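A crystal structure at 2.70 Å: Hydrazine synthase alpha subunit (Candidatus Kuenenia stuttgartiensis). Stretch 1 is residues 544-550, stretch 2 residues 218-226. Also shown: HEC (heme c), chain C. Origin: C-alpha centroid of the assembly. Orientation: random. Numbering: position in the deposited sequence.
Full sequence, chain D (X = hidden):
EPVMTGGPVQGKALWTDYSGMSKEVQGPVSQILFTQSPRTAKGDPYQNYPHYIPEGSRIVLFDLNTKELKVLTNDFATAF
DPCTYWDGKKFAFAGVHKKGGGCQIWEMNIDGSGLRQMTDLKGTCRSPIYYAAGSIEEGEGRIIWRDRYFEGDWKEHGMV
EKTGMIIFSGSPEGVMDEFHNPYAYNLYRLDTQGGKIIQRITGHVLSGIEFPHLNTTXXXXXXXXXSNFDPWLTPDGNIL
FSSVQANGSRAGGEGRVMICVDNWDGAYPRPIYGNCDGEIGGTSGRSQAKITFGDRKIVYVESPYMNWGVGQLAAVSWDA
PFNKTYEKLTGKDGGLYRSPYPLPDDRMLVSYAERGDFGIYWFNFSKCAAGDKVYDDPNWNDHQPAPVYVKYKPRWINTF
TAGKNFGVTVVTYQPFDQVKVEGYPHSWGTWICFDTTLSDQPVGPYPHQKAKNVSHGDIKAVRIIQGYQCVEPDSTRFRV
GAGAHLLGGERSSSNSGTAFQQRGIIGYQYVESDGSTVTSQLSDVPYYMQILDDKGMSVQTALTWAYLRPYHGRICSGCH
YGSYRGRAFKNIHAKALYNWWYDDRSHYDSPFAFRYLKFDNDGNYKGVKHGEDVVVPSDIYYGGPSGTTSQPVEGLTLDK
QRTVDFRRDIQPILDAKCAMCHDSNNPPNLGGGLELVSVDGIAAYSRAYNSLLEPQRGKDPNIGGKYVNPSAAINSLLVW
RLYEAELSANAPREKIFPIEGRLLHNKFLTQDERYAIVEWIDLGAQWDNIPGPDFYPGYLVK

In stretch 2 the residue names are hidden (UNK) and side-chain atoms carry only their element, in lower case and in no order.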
# COMPACT_ATOMS: atom_id res chain seq x y z
N THR D 544 -4.87 4.67 -17.78
CA THR D 544 -5.01 6.12 -17.83
C THR D 544 -5.91 6.42 -19.01
O THR D 544 -6.29 5.51 -19.75
CB THR D 544 -3.67 6.85 -17.99
OG1 THR D 544 -3.85 8.25 -17.76
CG2 THR D 544 -3.11 6.63 -19.39
N TRP D 545 -6.26 7.68 -19.20
CA TRP D 545 -7.03 8.05 -20.37
C TRP D 545 -6.31 9.11 -21.20
O TRP D 545 -6.10 10.24 -20.76
CB TRP D 545 -8.42 8.53 -19.96
CG TRP D 545 -9.22 7.43 -19.33
CD1 TRP D 545 -9.58 7.33 -18.02
CD2 TRP D 545 -9.71 6.25 -19.97
NE1 TRP D 545 -10.29 6.17 -17.81
CE2 TRP D 545 -10.38 5.48 -19.00
CE3 TRP D 545 -9.65 5.76 -21.29
CZ2 TRP D 545 -10.99 4.27 -19.29
CZ3 TRP D 545 -10.26 4.56 -21.57
CH2 TRP D 545 -10.92 3.82 -20.58
N ALA D 546 -5.94 8.72 -22.41
CA ALA D 546 -5.22 9.59 -23.33
C ALA D 546 -6.17 10.07 -24.43
O ALA D 546 -7.12 9.37 -24.77
CB ALA D 546 -4.02 8.87 -23.93
N TYR D 547 -5.91 11.26 -24.94
CA TYR D 547 -6.76 11.83 -25.99
C TYR D 547 -5.94 12.67 -26.96
O TYR D 547 -5.03 13.40 -26.55
CB TYR D 547 -7.88 12.66 -25.37
CG TYR D 547 -7.41 13.62 -24.30
CD1 TYR D 547 -7.31 13.22 -22.98
CD2 TYR D 547 -7.06 14.92 -24.63
CE1 TYR D 547 -6.88 14.10 -22.00
CE2 TYR D 547 -6.62 15.81 -23.66
CZ TYR D 547 -6.54 15.39 -22.35
OH TYR D 547 -6.11 16.27 -21.38
N LEU D 548 -6.28 12.57 -28.24
CA LEU D 548 -5.62 13.37 -29.26
C LEU D 548 -6.58 14.39 -29.84
O LEU D 548 -7.73 14.08 -30.13
CB LEU D 548 -5.08 12.47 -30.38
CG LEU D 548 -3.98 11.46 -30.02
CD1 LEU D 548 -3.73 10.52 -31.19
CD2 LEU D 548 -2.70 12.19 -29.63
N ARG D 549 -6.11 15.62 -30.00
CA ARG D 549 -6.87 16.62 -30.74
C ARG D 549 -6.75 16.29 -32.23
O ARG D 549 -5.83 15.58 -32.63
CB ARG D 549 -6.37 18.03 -30.44
CG ARG D 549 -6.51 18.47 -28.98
CD ARG D 549 -7.86 18.05 -28.39
NE ARG D 549 -9.00 18.49 -29.18
CZ ARG D 549 -9.60 19.67 -29.04
NH1 ARG D 549 -9.17 20.54 -28.14
NH2 ARG D 549 -10.63 19.98 -29.82
N PRO D 550 -7.70 16.77 -33.05
CA PRO D 550 -7.66 16.52 -34.49
C PRO D 550 -6.32 16.90 -35.13
O PRO D 550 -5.77 17.96 -34.81
CB PRO D 550 -8.79 17.40 -35.03
CG PRO D 550 -9.76 17.46 -33.91
CD PRO D 550 -8.94 17.47 -32.65
N UNK D 218 -17.84 27.10 -27.52
CA UNK D 218 -17.09 26.20 -26.65
C UNK D 218 -16.50 25.00 -27.39
O UNK D 218 -17.10 24.46 -28.33
c UNK D 218 -19.25 25.03 -26.02
c UNK D 218 -17.97 25.68 -25.49
c UNK D 218 -18.30 26.80 -24.52
c UNK D 218 -20.12 24.43 -24.94
N UNK D 219 -15.32 24.59 -26.93
CA UNK D 219 -14.63 23.41 -27.46
C UNK D 219 -14.10 22.56 -26.30
O UNK D 219 -13.61 23.09 -25.31
o UNK D 219 -13.31 21.64 -29.29
o UNK D 219 -11.44 22.74 -28.93
c UNK D 219 -12.69 22.66 -28.91
c UNK D 219 -13.48 23.84 -28.38
N UNK D 220 -14.20 21.24 -26.44
CA UNK D 220 -13.79 20.34 -25.36
C UNK D 220 -12.34 19.89 -25.53
O UNK D 220 -12.02 19.15 -26.45
c UNK D 220 -14.41 18.15 -24.19
n UNK D 220 -15.04 15.98 -23.33
o UNK D 220 -16.30 16.89 -24.95
c UNK D 220 -15.33 16.95 -24.19
c UNK D 220 -14.71 19.12 -25.32
N UNK D 221 -11.48 20.35 -24.63
CA UNK D 221 -10.05 20.06 -24.73
C UNK D 221 -9.57 18.82 -23.96
O UNK D 221 -8.45 18.36 -24.18
c UNK D 221 -9.56 22.50 -25.08
c UNK D 221 -9.48 21.53 -22.77
c UNK D 221 -8.74 22.73 -22.22
c UNK D 221 -9.22 21.27 -24.25
N UNK D 222 -10.41 18.29 -23.07
CA UNK D 222 -10.02 17.12 -22.27
C UNK D 222 -11.11 16.05 -22.31
O UNK D 222 -12.27 16.33 -22.05
c UNK D 222 -9.73 17.48 -20.80
o UNK D 222 -10.92 18.00 -20.19
c UNK D 222 -8.61 18.51 -20.71
N UNK D 223 -10.72 14.84 -22.69
CA UNK D 223 -11.67 13.74 -22.89
C UNK D 223 -11.74 12.66 -21.79
O UNK D 223 -12.39 11.63 -21.99
c UNK D 223 -11.40 13.13 -24.26
o UNK D 223 -12.84 17.06 -28.07
c UNK D 223 -11.77 14.15 -25.31
c UNK D 223 -10.82 15.02 -25.83
c UNK D 223 -13.09 14.31 -25.70
c UNK D 223 -12.49 16.10 -27.15
c UNK D 223 -13.45 15.27 -26.63
c UNK D 223 -11.17 15.98 -26.76
N UNK D 224 -11.07 12.88 -20.66
CA UNK D 224 -11.05 11.92 -19.54
C UNK D 224 -12.44 11.41 -19.14
O UNK D 224 -13.40 12.18 -19.05
c UNK D 224 -10.08 11.56 -17.21
n UNK D 224 -9.39 12.03 -16.18
o UNK D 224 -10.48 10.40 -17.27
c UNK D 224 -10.39 12.57 -18.32
N UNK D 225 -12.54 10.10 -18.92
CA UNK D 225 -13.80 9.46 -18.55
C UNK D 225 -14.20 9.75 -17.11
O UNK D 225 -15.34 9.52 -16.71
c UNK D 225 -13.72 7.95 -18.78
c UNK D 225 -13.89 5.97 -20.32
c UNK D 225 -13.98 7.48 -20.21
c UNK D 225 -15.34 7.97 -20.69
N UNK D 226 -13.25 10.24 -16.32
CA UNK D 226 -13.55 10.74 -14.99
C UNK D 226 -13.35 12.25 -14.97
O UNK D 226 -12.95 12.84 -15.97
o UNK D 226 -13.16 8.74 -13.68
c UNK D 226 -12.69 10.05 -13.93
FE HEC C . 1.91 5.98 -20.60
CHA HEC C . 0.66 6.35 -17.40
CHB HEC C . 1.00 9.20 -21.31
CHC HEC C . 2.78 5.50 -23.90
CHD HEC C . 2.62 2.68 -19.96
NA HEC C . 1.01 7.49 -19.55
C1A HEC C . 0.56 7.43 -18.24
C2A HEC C . -0.03 8.71 -17.91
C3A HEC C . 0.06 9.50 -18.98
C4A HEC C . 0.71 8.75 -20.04
CMA HEC C . -0.45 10.95 -19.09
CAA HEC C . -0.65 9.07 -16.54
CBA HEC C . 0.35 9.86 -15.71
CGA HEC C . 1.51 9.00 -15.30
O1A HEC C . 2.68 9.43 -15.48
O2A HEC C . 1.28 7.87 -14.79
NB HEC C . 1.77 7.10 -22.34
C1B HEC C . 1.61 8.48 -22.31
C2B HEC C . 2.23 9.02 -23.50
C3B HEC C . 2.71 8.01 -24.22
C4B HEC C . 2.44 6.78 -23.51
CMB HEC C . 2.29 10.52 -23.88
CAB HEC C . 3.45 8.15 -25.57
CBB HEC C . 2.61 7.52 -26.70
NC HEC C . 2.63 4.40 -21.72
C1C HEC C . 2.82 4.40 -23.09
C2C HEC C . 3.18 3.05 -23.49
C3C HEC C . 3.03 2.26 -22.42
C4C HEC C . 2.75 3.10 -21.27
CMC HEC C . 3.34 2.56 -24.94
CAC HEC C . 3.24 0.73 -22.41
CBC HEC C . 1.90 0.02 -22.12
ND HEC C . 1.67 4.71 -18.94
C1D HEC C . 2.07 3.38 -18.92
C2D HEC C . 1.82 2.83 -17.61
C3D HEC C . 1.21 3.98 -16.80
C4D HEC C . 1.15 5.10 -17.71
CMD HEC C . 2.11 1.39 -17.13
CAD HEC C . 0.73 3.96 -15.33
CBD HEC C . -0.46 3.03 -15.22
CGD HEC C . -0.92 2.97 -13.78
O1D HEC C . -1.77 2.10 -13.47
O2D HEC C . -0.43 3.79 -12.96

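Position 218 has four side-chain carbons, forked at the first, with one arm two carbons long. It lies in the strand that covers 218-220 and touches nothing on stretch 1. A fork at CB with unequal arms identifies Ile218.

Position 219 has two side-chain carbons, the second carrying two oxygens. CB points toward stretch 1, and the oxygens meet the guanidinium of Arg549. A short chain ending in a carboxylate, set against a positive charge, is Asp219. Arg549 NH2 lies 3.0 Å from Asp219 OD2, a salt bridge near the guanidinium plane. Arg549 NH1 also donates to Asp219 OD2 at 3.3 Å. The bond from Arg549 NH2 to Asp219 OD1, 3.2 Å, is weak.

Position 220 has three side-chain carbons, the third carrying one oxygen and one nitrogen. The chain is extended, and its end leads away from stretch 1. This terminal amide, one carbon longer than that of asparagine, is Gln220. Its side chain serves its own stretch: Gln220 NE2 donates to the backbone O of position 222 at 3.1 Å. Its backbone O lies over one face of the guanidinium, 3.6 Å from Arg549 CZ.

Position 221 again has four carbons forked at the first, one arm being two carbons long. Its side chain comes within 3.7 Å of Arg549 NH1 through the one-carbon arm. This is Ile221, and that atom is CG2. Its backbone O is 3.2 Å from Tyr547 CE2.

Position 222 has one side-chain carbon carrying one oxygen and one further carbon. CB points away overall, yet the methyl carbon lies 3.4 Å from Tyr547 OH. A branched CB with a hydroxyl and a methyl is Thr222. Its CA sits over the face of the Tyr547 ring, 4.2 Å from the centroid, a CH-pi contact.

Position 223 has one carbon followed by a six-carbon ring bearing one oxygen. Its CB is 3.7 Å from Tyr547 CB. The oxygen on the ring makes this Tyr223. Its ring edge turns toward the face of Tyr547 in an offset pair, with centroids 6.0 Å apart and planes at 63°.

Position 224 has two side-chain carbons, the second carrying one oxygen and one nitrogen. The oxygen is 3.3 Å from Trp545 CD1. This short amide is Asn224. Its OD1 also accepts from the backbone N of position 226 at 2.9 Å, a bond within its own stretch.

Position 225 has four carbons, forked at the second. One tip lies 3.5 Å from Trp545 CZ2. The later fork identifies Leu225. Its CD1 covers one face of the Trp545 six-membered ring, 3.7 Å from the centroid.

Position 226 has one carbon and one oxygen. It makes no contact with stretch 1. This is Ser226.

The stretches run in nearly opposite directions. Trp545, Tyr547 and Arg549 supply nearly all the contact from stretch 1. Charge pairing at Arg549 gives way to aromatic packing at Tyr547, then to the apolar contact at Trp545.

Stretch 2 218-226: IDQITYNLS
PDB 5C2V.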